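Local coordinates for protein haloacid dehalogenase-like hydrolase (Salmonella enterica subsp. enterica serovar Typhi, PDB 4EZE) that probably hydrolyses O-phosphoserine to serine and phosphate with magnesium as cofactor, the last step of serine biosynthesis, as a HAD-superfamily phosphatase of the SerB family, at residues F37-K40 and L41-L45; K59-A63 and L64-A68; E82-R85 and Y86-L90; L132-S135 and T136-T139. All coordinates share one frame; numbering follows the deposited sequence.

Contacts 1, 2 and 3 belong to the N-terminal part of the chain, built on a four-stranded antiparallel sheet. Contact 1 lies in helix 34-45 and contact 3 in helix 81-93; their centres are about 14 Å apart. They touch directly through Thr44 and Leu45 against Phe83, Tyr86 and Leu90. Contact 2 is the turn between strands 56-62 and 67-75 of that sheet, its centre about 21 Å from that of contact 1. Contact 4 stands apart in the HAD hydrolase part, with centres about 40 to 49 Å from the others. The Ile138 side chain is about 10 Å from that of Asp116, the predicted proton donor, which binds the sodium ion with Asp114 and Asp270.

Contact 1: F37-K40 and L41-L45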
loop_
_atom_site.group_PDB
_atom_site.type_symbol
_atom_site.label_atom_id
_atom_site.label_comp_id
_atom_site.label_asym_id
_atom_site.label_seq_id
_atom_site.Cartn_x
_atom_site.Cartn_y
_atom_site.Cartn_z
ATOM N N PHE A 37 -14.158 22.760 8.907
ATOM C CA PHE A 37 -13.109 21.866 9.366
ATOM C C PHE A 37 -11.893 22.664 9.809
ATOM O O PHE A 37 -11.206 22.325 10.774
ATOM C CB PHE A 37 -12.736 20.881 8.249
ATOM C CG PHE A 37 -11.531 20.029 8.567
ATOM C CD1 PHE A 37 -11.651 18.914 9.373
ATOM C CD2 PHE A 37 -10.287 20.337 8.042
ATOM C CE1 PHE A 37 -10.543 18.129 9.659
ATOM C CE2 PHE A 37 -9.172 19.559 8.333
ATOM C CZ PHE A 37 -9.307 18.451 9.140
ATOM N N GLN A 38 -11.605 23.725 9.082
ATOM C CA GLN A 38 -10.509 24.566 9.471
ATOM C C GLN A 38 -10.800 25.173 10.836
ATOM O O GLN A 38 -9.978 25.102 11.750
ATOM C CB GLN A 38 -10.318 25.675 8.456
ATOM C CG GLN A 38 -9.150 26.568 8.808
ATOM C CD GLN A 38 -8.968 27.648 7.784
ATOM O OE1 GLN A 38 -9.207 27.435 6.596
ATOM N NE2 GLN A 38 -8.561 28.825 8.236
ATOM N N LYS A 39 -11.982 25.765 10.965
ATOM C CA LYS A 39 -12.384 26.416 12.206
ATOM C C LYS A 39 -12.257 25.430 13.347
ATOM O O LYS A 39 -11.548 25.661 14.337
ATOM C CB LYS A 39 -13.826 26.904 12.085
ATOM C CG LYS A 39 -14.278 27.852 13.182
ATOM C CD LYS A 39 -15.580 28.547 12.797
ATOM C CE LYS A 39 -16.187 29.299 13.972
ATOM N NZ LYS A 39 -16.250 28.435 15.186
ATOM N N LYS A 40 -12.937 24.306 13.179
ATOM C CA LYS A 40 -12.972 23.262 14.186
ATOM C C LYS A 40 -11.571 22.818 14.586
ATOM O O LYS A 40 -11.313 22.486 15.745
ATOM C CB LYS A 40 -13.763 22.084 13.628
ATOM C CG LYS A 40 -14.137 21.028 14.635
ATOM C CD LYS A 40 -14.740 19.835 13.921
ATOM C CE LYS A 40 -15.480 18.949 14.901
ATOM N NZ LYS A 40 -15.177 17.539 14.563
ATOM N N LEU A 41 -10.657 22.788 13.623
ATOM C CA LEU A 41 -9.333 22.209 13.886
ATOM C C LEU A 41 -8.391 23.233 14.513
ATOM O O LEU A 41 -7.461 22.876 15.243
ATOM C CB LEU A 41 -8.750 21.596 12.603
ATOM C CG LEU A 41 -7.265 21.274 12.359
ATOM C CD1 LEU A 41 -6.891 19.951 12.994
ATOM C CD2 LEU A 41 -6.988 21.222 10.852
ATOM N N GLN A 42 -8.622 24.511 14.231
ATOM C CA GLN A 42 -7.840 25.549 14.904
ATOM C C GLN A 42 -8.133 25.499 16.388
ATOM O O GLN A 42 -7.221 25.451 17.211
ATOM C CB GLN A 42 -8.185 26.941 14.395
ATOM C CG GLN A 42 -8.232 27.056 12.888
ATOM C CD GLN A 42 -7.982 28.473 12.438
ATOM O OE1 GLN A 42 -8.795 29.067 11.724
ATOM N NE2 GLN A 42 -6.857 29.034 12.873
ATOM N N GLU A 43 -9.420 25.504 16.720
ATOM C CA GLU A 43 -9.842 25.489 18.111
ATOM C C GLU A 43 -9.316 24.267 18.859
ATOM O O GLU A 43 -8.885 24.376 20.005
ATOM C CB GLU A 43 -11.364 25.606 18.208
ATOM C CG GLU A 43 -11.896 26.870 17.544
ATOM C CD GLU A 43 -13.416 26.922 17.485
ATOM O OE1 GLU A 43 -13.953 27.666 16.632
ATOM O OE2 GLU A 43 -14.076 26.220 18.286
ATOM N N THR A 44 -9.312 23.109 18.207
ATOM C CA THR A 44 -8.839 21.905 18.879
ATOM C C THR A 44 -7.320 21.849 18.965
ATOM O O THR A 44 -6.766 21.295 19.910
ATOM C CB THR A 44 -9.362 20.629 18.202
ATOM O OG1 THR A 44 -10.785 20.704 18.108
ATOM C CG2 THR A 44 -8.957 19.368 19.017
ATOM N N LEU A 45 -6.652 22.410 17.964
ATOM C CA LEU A 45 -5.198 22.453 17.947
ATOM C C LEU A 45 -4.634 23.573 18.822
ATOM O O LEU A 45 -3.552 23.414 19.389
ATOM C CB LEU A 45 -4.679 22.618 16.515
ATOM C CG LEU A 45 -4.515 21.379 15.630
ATOM C CD1 LEU A 45 -3.443 21.672 14.585
ATOM C CD2 LEU A 45 -4.171 20.120 16.430
#
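Lys39 and Glu43 form a salt bridge one helical turn apart, with NZ of Lys39 2.8 Å from OE1 of Glu43. The ammonium meets the syn lone pair of OE1. Lys39 runs extended until its last torsion, where a bend (chi4 -49°) turns NZ over to the carboxylate. The backbone adds a bond beneath: Glu43 N donates to Lys39 O at 3.2 Å, almost straight.

The next polar group is Lys40 O, which takes two bonds from one residue. Thr44 N reaches Lys40 O at 3.2 Å and Thr44 OG1 at 3.0 Å, from opposite faces of the carbonyl plane. The threonine hydroxyl lies beside its own backbone N (chi1 -54°), and this turns it back to the preceding turn. Elsewhere Lys40 makes a cation-pi contact with Trp94, in the loop after helix 81-93.

On the sheet side the contact is apolar. Phe37 and Leu41 lie side by side and point the same way, with CE2 of Phe37 3.7 Å from CD2 of Leu41. Both are buried. The Phe37 ring also packs on Leu70 of strand 67-75 and meets Phe96 edge-to-face.

This is an amphipathic helix, 34-45, laid on the antiparallel sheet. Its chemistry is divided: the exposed charged pair links successive turns, while the phenylalanine and leucine join the helix to the apolar core.

Contact 2: K59-A63 and L64-A68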
loop_
_atom_site.group_PDB
_atom_site.type_symbol
_atom_site.label_atom_id
_atom_site.label_comp_id
_atom_site.label_asym_id
_atom_site.label_seq_id
_atom_site.Cartn_x
_atom_site.Cartn_y
_atom_site.Cartn_z
ATOM N N LYS A 59 -6.840 26.795 1.645
ATOM C CA LYS A 59 -7.683 25.786 1.048
ATOM C C LYS A 59 -7.492 25.801 -0.457
ATOM O O LYS A 59 -7.495 26.854 -1.077
ATOM C CB LYS A 59 -9.146 25.967 1.439
ATOM C CG LYS A 59 -9.760 27.287 1.054
ATOM C CD LYS A 59 -11.199 27.337 1.538
ATOM C CE LYS A 59 -11.865 28.630 1.115
ATOM N NZ LYS A 59 -13.286 28.615 1.531
ATOM N N ARG A 60 -7.328 24.617 -1.029
ATOM C CA ARG A 60 -6.882 24.489 -2.404
ATOM C C ARG A 60 -7.572 23.340 -3.112
ATOM O O ARG A 60 -8.185 22.482 -2.486
ATOM C CB ARG A 60 -5.378 24.260 -2.413
ATOM C CG ARG A 60 -4.624 25.366 -1.703
ATOM C CD ARG A 60 -3.148 25.346 -2.074
ATOM N NE ARG A 60 -2.480 26.533 -1.545
ATOM C CZ ARG A 60 -1.167 26.748 -1.570
ATOM N NH1 ARG A 60 -0.345 25.852 -2.106
ATOM N NH2 ARG A 60 -0.676 27.870 -1.055
ATOM N N TYR A 61 -7.456 23.302 -4.426
ATOM C CA TYR A 61 -8.074 22.220 -5.149
ATOM C C TYR A 61 -7.117 21.560 -6.126
ATOM O O TYR A 61 -6.686 22.168 -7.095
ATOM C CB TYR A 61 -9.281 22.764 -5.874
ATOM C CG TYR A 61 -9.944 21.793 -6.812
ATOM C CD1 TYR A 61 -10.805 20.819 -6.327
ATOM C CD2 TYR A 61 -9.756 21.883 -8.189
ATOM C CE1 TYR A 61 -11.451 19.956 -7.180
ATOM C CE2 TYR A 61 -10.394 21.014 -9.055
ATOM C CZ TYR A 61 -11.237 20.044 -8.543
ATOM O OH TYR A 61 -11.892 19.158 -9.376
ATOM N N ALA A 62 -6.774 20.308 -5.871
ATOM C CA ALA A 62 -5.962 19.573 -6.833
ATOM C C ALA A 62 -6.836 18.974 -7.938
ATOM O O ALA A 62 -7.372 17.881 -7.777
ATOM C CB ALA A 62 -5.164 18.489 -6.140
ATOM N N ALA A 63 -6.952 19.682 -9.066
ATOM C CA ALA A 63 -7.829 19.275 -10.181
ATOM C C ALA A 63 -7.545 17.874 -10.689
ATOM O O ALA A 63 -8.453 17.156 -11.089
ATOM C CB ALA A 63 -7.721 20.274 -11.339
ATOM N N LEU A 64 -6.268 17.509 -10.691
ATOM C CA LEU A 64 -5.822 16.282 -11.325
ATOM C C LEU A 64 -6.445 15.081 -10.634
ATOM O O LEU A 64 -6.662 14.059 -11.268
ATOM C CB LEU A 64 -4.291 16.205 -11.250
ATOM C CG LEU A 64 -3.557 15.083 -11.975
ATOM C CD1 LEU A 64 -3.913 15.106 -13.460
ATOM C CD2 LEU A 64 -2.037 15.164 -11.762
ATOM N N ILE A 65 -6.742 15.201 -9.338
ATOM C CA ILE A 65 -7.363 14.093 -8.603
ATOM C C ILE A 65 -8.693 14.508 -8.036
ATOM O O ILE A 65 -9.233 13.857 -7.149
ATOM C CB ILE A 65 -6.497 13.601 -7.447
ATOM C CG1 ILE A 65 -6.176 14.759 -6.503
ATOM C CG2 ILE A 65 -5.203 13.003 -7.978
ATOM C CD1 ILE A 65 -5.462 14.312 -5.235
ATOM N N ASN A 66 -9.212 15.604 -8.558
ATOM C CA ASN A 66 -10.502 16.126 -8.123
ATOM C C ASN A 66 -10.684 16.146 -6.622
ATOM O O ASN A 66 -11.671 15.633 -6.106
ATOM C CB ASN A 66 -11.632 15.316 -8.722
ATOM C CG ASN A 66 -12.964 15.908 -8.396
ATOM O OD1 ASN A 66 -13.050 17.063 -7.981
ATOM N ND2 ASN A 66 -14.018 15.129 -8.573
ATOM N N THR A 67 -9.741 16.758 -5.923
ATOM C CA THR A 67 -9.743 16.717 -4.474
ATOM C C THR A 67 -9.461 18.093 -3.929
ATOM O O THR A 67 -8.378 18.632 -4.132
ATOM C CB THR A 67 -8.638 15.773 -3.961
ATOM O OG1 THR A 67 -8.879 14.454 -4.445
ATOM C CG2 THR A 67 -8.621 15.735 -2.453
ATOM N N ALA A 68 -10.433 18.666 -3.233
ATOM C CA ALA A 68 -10.199 19.902 -2.509
ATOM C C ALA A 68 -9.591 19.537 -1.157
ATOM O O ALA A 68 -10.092 18.648 -0.483
ATOM C CB ALA A 68 -11.503 20.650 -2.326
#
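Tyr61 lays its ring beside the backbone of Thr67 and Ala68 and carries its hydroxyl to Asn66. The OH of Tyr61 donates to OD1 of Asn66 at 2.8 Å. It stands above the amide plane of the asparagine, not on a lone pair, while OD1 itself lies at the edge of the ring. Ring and amide planes are 70° apart. The tyrosine CG is anti to the backbone N (chi1 173°), and this directs the ring along the hairpin toward its turn. On the same face of the sheet, CD1 of Tyr61 is 4.1 Å from CB of Ala68.

Strands 56-62 and 67-75 are joined here by a tight beta hairpin with a G1 beta bulge: Asn66 and Thr67 both stand against Ala62. Asn66 has the positive phi (45°) of the first bulge position. Ala62 N donates to Thr67 O at 2.9 Å. In return Ala62 O accepts from Thr67 N at 3.2 Å and from Ile65 N at 3.2 Å, on opposite faces of its plane.

On the face of Ala62 and Thr67, CB of Ala62 lies 3.9 Å from CG1 of Ile65, while Thr67 OG1 donates to Ile65 O. Ala62 and Ile65 both pack on Leu310.

The turn is therefore tied mainly by backbone bonds. The tyrosine-asparagine bond adds a side-chain tie across it. Buried Ala62 and Ile65 set the hairpin end against the C-terminal segment, and Ile65 also against helix 184-193.

Contact 3: E82-R85 and Y86-L90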
loop_
_atom_site.group_PDB
_atom_site.type_symbol
_atom_site.label_atom_id
_atom_site.label_comp_id
_atom_site.label_asym_id
_atom_site.label_seq_id
_atom_site.Cartn_x
_atom_site.Cartn_y
_atom_site.Cartn_z
ATOM N N GLU A 82 4.453 13.378 20.054
ATOM C CA GLU A 82 3.216 13.644 20.751
ATOM C C GLU A 82 2.246 14.351 19.827
ATOM O O GLU A 82 1.054 14.112 19.891
ATOM C CB GLU A 82 3.442 14.460 22.020
ATOM C CG GLU A 82 2.151 14.876 22.717
ATOM C CD GLU A 82 1.264 13.699 23.084
ATOM O OE1 GLU A 82 1.798 12.665 23.529
ATOM O OE2 GLU A 82 0.030 13.810 22.934
ATOM N N PHE A 83 2.743 15.250 18.986
ATOM C CA PHE A 83 1.827 15.987 18.126
ATOM C C PHE A 83 1.237 15.059 17.041
ATOM O O PHE A 83 0.069 15.186 16.654
ATOM C CB PHE A 83 2.535 17.178 17.485
ATOM C CG PHE A 83 1.705 17.884 16.461
ATOM C CD1 PHE A 83 0.785 18.844 16.840
ATOM C CD2 PHE A 83 1.816 17.558 15.113
ATOM C CE1 PHE A 83 0.002 19.492 15.899
ATOM C CE2 PHE A 83 1.042 18.202 14.161
ATOM C CZ PHE A 83 0.138 19.179 14.556
ATOM N N TYR A 84 2.055 14.128 16.555
ATOM C CA TYR A 84 1.595 13.148 15.579
ATOM C C TYR A 84 0.507 12.291 16.202
ATOM O O TYR A 84 -0.629 12.257 15.714
ATOM C CB TYR A 84 2.717 12.229 15.058
ATOM C CG TYR A 84 2.118 11.039 14.325
ATOM C CD1 TYR A 84 1.492 11.210 13.103
ATOM C CD2 TYR A 84 2.114 9.767 14.885
ATOM C CE1 TYR A 84 0.904 10.152 12.439
ATOM C CE2 TYR A 84 1.538 8.694 14.219
ATOM C CZ TYR A 84 0.928 8.895 12.997
ATOM O OH TYR A 84 0.323 7.853 12.321
ATOM N N ARG A 85 0.858 11.602 17.282
ATOM C CA ARG A 85 -0.096 10.759 17.986
ATOM C C ARG A 85 -1.461 11.458 18.089
ATOM O O ARG A 85 -2.501 10.880 17.744
ATOM C CB ARG A 85 0.433 10.369 19.378
ATOM C CG ARG A 85 -0.252 9.150 19.994
ATOM C CD ARG A 85 -0.424 9.276 21.507
ATOM N NE ARG A 85 -0.965 10.583 21.901
ATOM C CZ ARG A 85 -2.263 10.891 21.948
ATOM N NH1 ARG A 85 -3.183 9.992 21.623
ATOM N NH2 ARG A 85 -2.643 12.110 22.312
ATOM N N TYR A 86 -1.454 12.712 18.536
ATOM C CA TYR A 86 -2.709 13.436 18.725
ATOM C C TYR A 86 -3.415 13.730 17.386
ATOM O O TYR A 86 -4.635 13.602 17.268
ATOM C CB TYR A 86 -2.482 14.712 19.554
ATOM C CG TYR A 86 -3.748 15.531 19.839
ATOM C CD1 TYR A 86 -4.710 15.068 20.730
ATOM C CD2 TYR A 86 -3.973 16.770 19.229
ATOM C CE1 TYR A 86 -5.856 15.799 20.999
ATOM C CE2 TYR A 86 -5.121 17.514 19.499
ATOM C CZ TYR A 86 -6.055 17.017 20.392
ATOM O OH TYR A 86 -7.207 17.713 20.681
ATOM N N LEU A 87 -2.657 14.124 16.369
ATOM C CA LEU A 87 -3.275 14.390 15.071
ATOM C C LEU A 87 -3.976 13.106 14.541
ATOM O O LEU A 87 -5.162 13.109 14.169
ATOM C CB LEU A 87 -2.218 14.913 14.100
ATOM C CG LEU A 87 -2.749 15.582 12.825
ATOM C CD1 LEU A 87 -3.817 16.610 13.132
ATOM C CD2 LEU A 87 -1.622 16.226 12.041
ATOM N N ARG A 88 -3.238 12.009 14.579
ATOM C CA ARG A 88 -3.710 10.705 14.160
ATOM C C ARG A 88 -4.969 10.291 14.905
ATOM O O ARG A 88 -5.950 9.909 14.289
ATOM C CB ARG A 88 -2.620 9.651 14.369
ATOM C CG ARG A 88 -3.065 8.233 13.948
ATOM C CD ARG A 88 -3.525 8.212 12.479
ATOM N NE ARG A 88 -2.404 8.432 11.551
ATOM C CZ ARG A 88 -2.503 8.884 10.291
ATOM N NH1 ARG A 88 -3.686 9.218 9.750
ATOM N NH2 ARG A 88 -1.390 9.017 9.564
ATOM N N GLU A 89 -4.951 10.360 16.228
ATOM C CA GLU A 89 -6.132 9.972 16.992
ATOM C C GLU A 89 -7.339 10.816 16.579
ATOM O O GLU A 89 -8.479 10.338 16.475
ATOM C CB GLU A 89 -5.869 10.131 18.493
ATOM C CG GLU A 89 -7.130 10.357 19.328
ATOM C CD GLU A 89 -6.814 10.737 20.773
ATOM O OE1 GLU A 89 -5.897 10.134 21.372
ATOM O OE2 GLU A 89 -7.479 11.639 21.323
ATOM N N LEU A 90 -7.067 12.089 16.356
ATOM C CA LEU A 90 -8.077 13.050 15.961
ATOM C C LEU A 90 -8.611 12.741 14.581
ATOM O O LEU A 90 -9.780 13.003 14.272
ATOM C CB LEU A 90 -7.444 14.430 15.957
ATOM C CG LEU A 90 -8.353 15.641 15.897
ATOM C CD1 LEU A 90 -9.383 15.566 17.010
ATOM C CD2 LEU A 90 -7.484 16.867 16.079
#
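Helix 81-93 covers the antiparallel sheet of the N-terminal part, and Tyr84 meets Arg88 one turn along it. Their side chains lie side by side and point the same way. NE of Arg88 donates to the Tyr84 OH at 2.9 Å in a nearly straight bond (173°). The hydroxyl sits in the guanidinium plane, at its edge, and NH2 of Arg88 adds a weak second bond. Two bends in the arginine chain, at chi2 and chi3, fold the guanidinium back to the phenol. CB of Arg88 rests over one face of the Tyr84 ring, 4.2 Å from its centroid, a CH-pi contact. Ring and guanidinium planes are 76° apart. Tyr84 also stacks on His298, and both side chains of the pair touch Gln300 of strand 299-301, which ties this side of the helix to the hydrolase sheet.

A salt-bridge network runs along another side. Arg85 stands between two glutamates, both at the edge of its guanidinium and near its plane. NH2 of Arg85 meets OE2 of Glu82 at 3.2 Å on the syn side. Glu89 is met by NH1, and this pair of bonds would restrain rotation of the guanidinium.

Toward the sheet, Phe83 and Leu87 pack side by side, and both touch Ile26 of strand 23-29. CE2 of Phe83 lies 3.9 Å from CD2 of Leu87. Tyr86 faces the neighbouring helix 34-45 and touches Thr44 and Leu45. At the far end of the charged network, NH1 of Arg85 lies 2.7 Å from OE1 of Glu89, which it approaches from above the carboxylate plane.

Contact 4: L132-S135 and T136-T139; sequences LGMS and TQIT
Met134 and Ile138 make the tight side of this contact, through a backbone bond and the burial of the isoleucine. Ile138 N donates to Met134 O at 3.0 Å in a nearly straight bond (174°). Ile138 points back toward the loop and packs on Asp126 and Ala129 of helix 124-131 and on Leu163. CB of Met134 lies 4.2 Å from CD1 of Ile138. Met134 also touches Met162.

Thr139 doubles its backbone bond to Ser135 O with its hydroxyl. OG1 of Thr139 comes to one side of the Ser135 carbonyl, 2.7 Å from O, and N of Thr139 to the other at 2.8 Å.

These bonds form the first turn of helix 135-146. Helix 124-131 ends just before it in a Schellman motif, where Gly133 has positive phi (80°). At these backbone angles a CB would press on the carbonyl O of Leu132, which calls for glycine. Met134 then takes the N-cap position of the new helix, and the chain passes from one helix to the next within a few residues.

The outer side is looser and wet. A water bridges the two segments, donating to Gly133 O at 2.8 Å and accepting from Thr136 N at 3.0 Å. It thus serves a backbone N-H at the start of the helix. Thr136 OG1 lies 2.7 Å from the same water. Thr136 is exposed on this side.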
loop_
_atom_site.group_PDB
_atom_site.type_symbol
_atom_site.label_atom_id
_atom_site.label_comp_id
_atom_site.label_asym_id
_atom_site.label_seq_id
_atom_site.Cartn_x
_atom_site.Cartn_y
_atom_site.Cartn_z
ATOM N N LEU A 132 -13.436 -22.785 -5.146
ATOM C CA LEU A 132 -13.253 -24.226 -5.166
ATOM C C LEU A 132 -13.985 -24.938 -4.041
ATOM O O LEU A 132 -13.896 -26.161 -3.906
ATOM C CB LEU A 132 -11.758 -24.567 -5.111
ATOM C CG LEU A 132 -11.023 -24.063 -6.353
ATOM C CD1 LEU A 132 -9.603 -24.599 -6.451
ATOM C CD2 LEU A 132 -11.819 -24.413 -7.594
ATOM N N GLY A 133 -14.711 -24.188 -3.227
ATOM C CA GLY A 133 -15.423 -24.804 -2.105
ATOM C C GLY A 133 -14.536 -25.099 -0.894
ATOM O O GLY A 133 -14.879 -25.925 -0.046
ATOM N N MET A 134 -13.398 -24.417 -0.785
ATOM C CA MET A 134 -12.449 -24.767 0.272
ATOM C C MET A 134 -12.162 -23.655 1.259
ATOM O O MET A 134 -11.126 -23.671 1.924
ATOM C CB MET A 134 -11.126 -25.154 -0.326
ATOM C CG MET A 134 -11.189 -25.702 -1.730
ATOM S SD MET A 134 -9.685 -26.671 -1.866
ATOM C CE MET A 134 -10.107 -28.036 -0.783
ATOM N N SER A 135 -13.061 -22.690 1.351
ATOM C CA SER A 135 -12.823 -21.533 2.190
ATOM C C SER A 135 -12.562 -21.910 3.631
ATOM O O SER A 135 -11.770 -21.257 4.300
ATOM C CB SER A 135 -13.999 -20.575 2.086
ATOM O OG SER A 135 -14.102 -20.141 0.745
ATOM N N THR A 136 -13.212 -22.966 4.111
ATOM C CA THR A 136 -13.023 -23.380 5.497
ATOM C C THR A 136 -11.635 -23.986 5.726
ATOM O O THR A 136 -10.953 -23.653 6.711
ATOM C CB THR A 136 -14.123 -24.354 5.967
ATOM O OG1 THR A 136 -14.274 -25.416 5.018
ATOM C CG2 THR A 136 -15.441 -23.626 6.090
ATOM N N GLN A 137 -11.216 -24.867 4.818
ATOM C CA GLN A 137 -9.899 -25.504 4.921
ATOM C C GLN A 137 -8.816 -24.446 4.918
ATOM O O GLN A 137 -7.942 -24.417 5.780
ATOM C CB GLN A 137 -9.653 -26.449 3.749
ATOM C CG GLN A 137 -10.393 -27.776 3.827
ATOM C CD GLN A 137 -11.856 -27.663 3.434
ATOM O OE1 GLN A 137 -12.261 -26.732 2.723
ATOM N NE2 GLN A 137 -12.659 -28.623 3.885
ATOM N N ILE A 138 -8.896 -23.569 3.930
ATOM C CA ILE A 138 -7.875 -22.569 3.724
ATOM C C ILE A 138 -7.929 -21.554 4.850
ATOM O O ILE A 138 -6.903 -21.165 5.403
ATOM C CB ILE A 138 -8.026 -21.921 2.335
ATOM C CG1 ILE A 138 -7.559 -22.913 1.266
ATOM C CG2 ILE A 138 -7.234 -20.626 2.218
ATOM C CD1 ILE A 138 -7.887 -22.460 -0.135
ATOM N N THR A 139 -9.131 -21.153 5.228
ATOM C CA THR A 139 -9.235 -20.198 6.309
ATOM C C THR A 139 -8.652 -20.780 7.582
ATOM O O THR A 139 -8.168 -20.040 8.428
ATOM C CB THR A 139 -10.679 -19.777 6.565
ATOM O OG1 THR A 139 -11.116 -18.941 5.488
ATOM C CG2 THR A 139 -10.765 -19.011 7.870
HETATM O O HOH W 1 -15.043 -24.744 2.511
#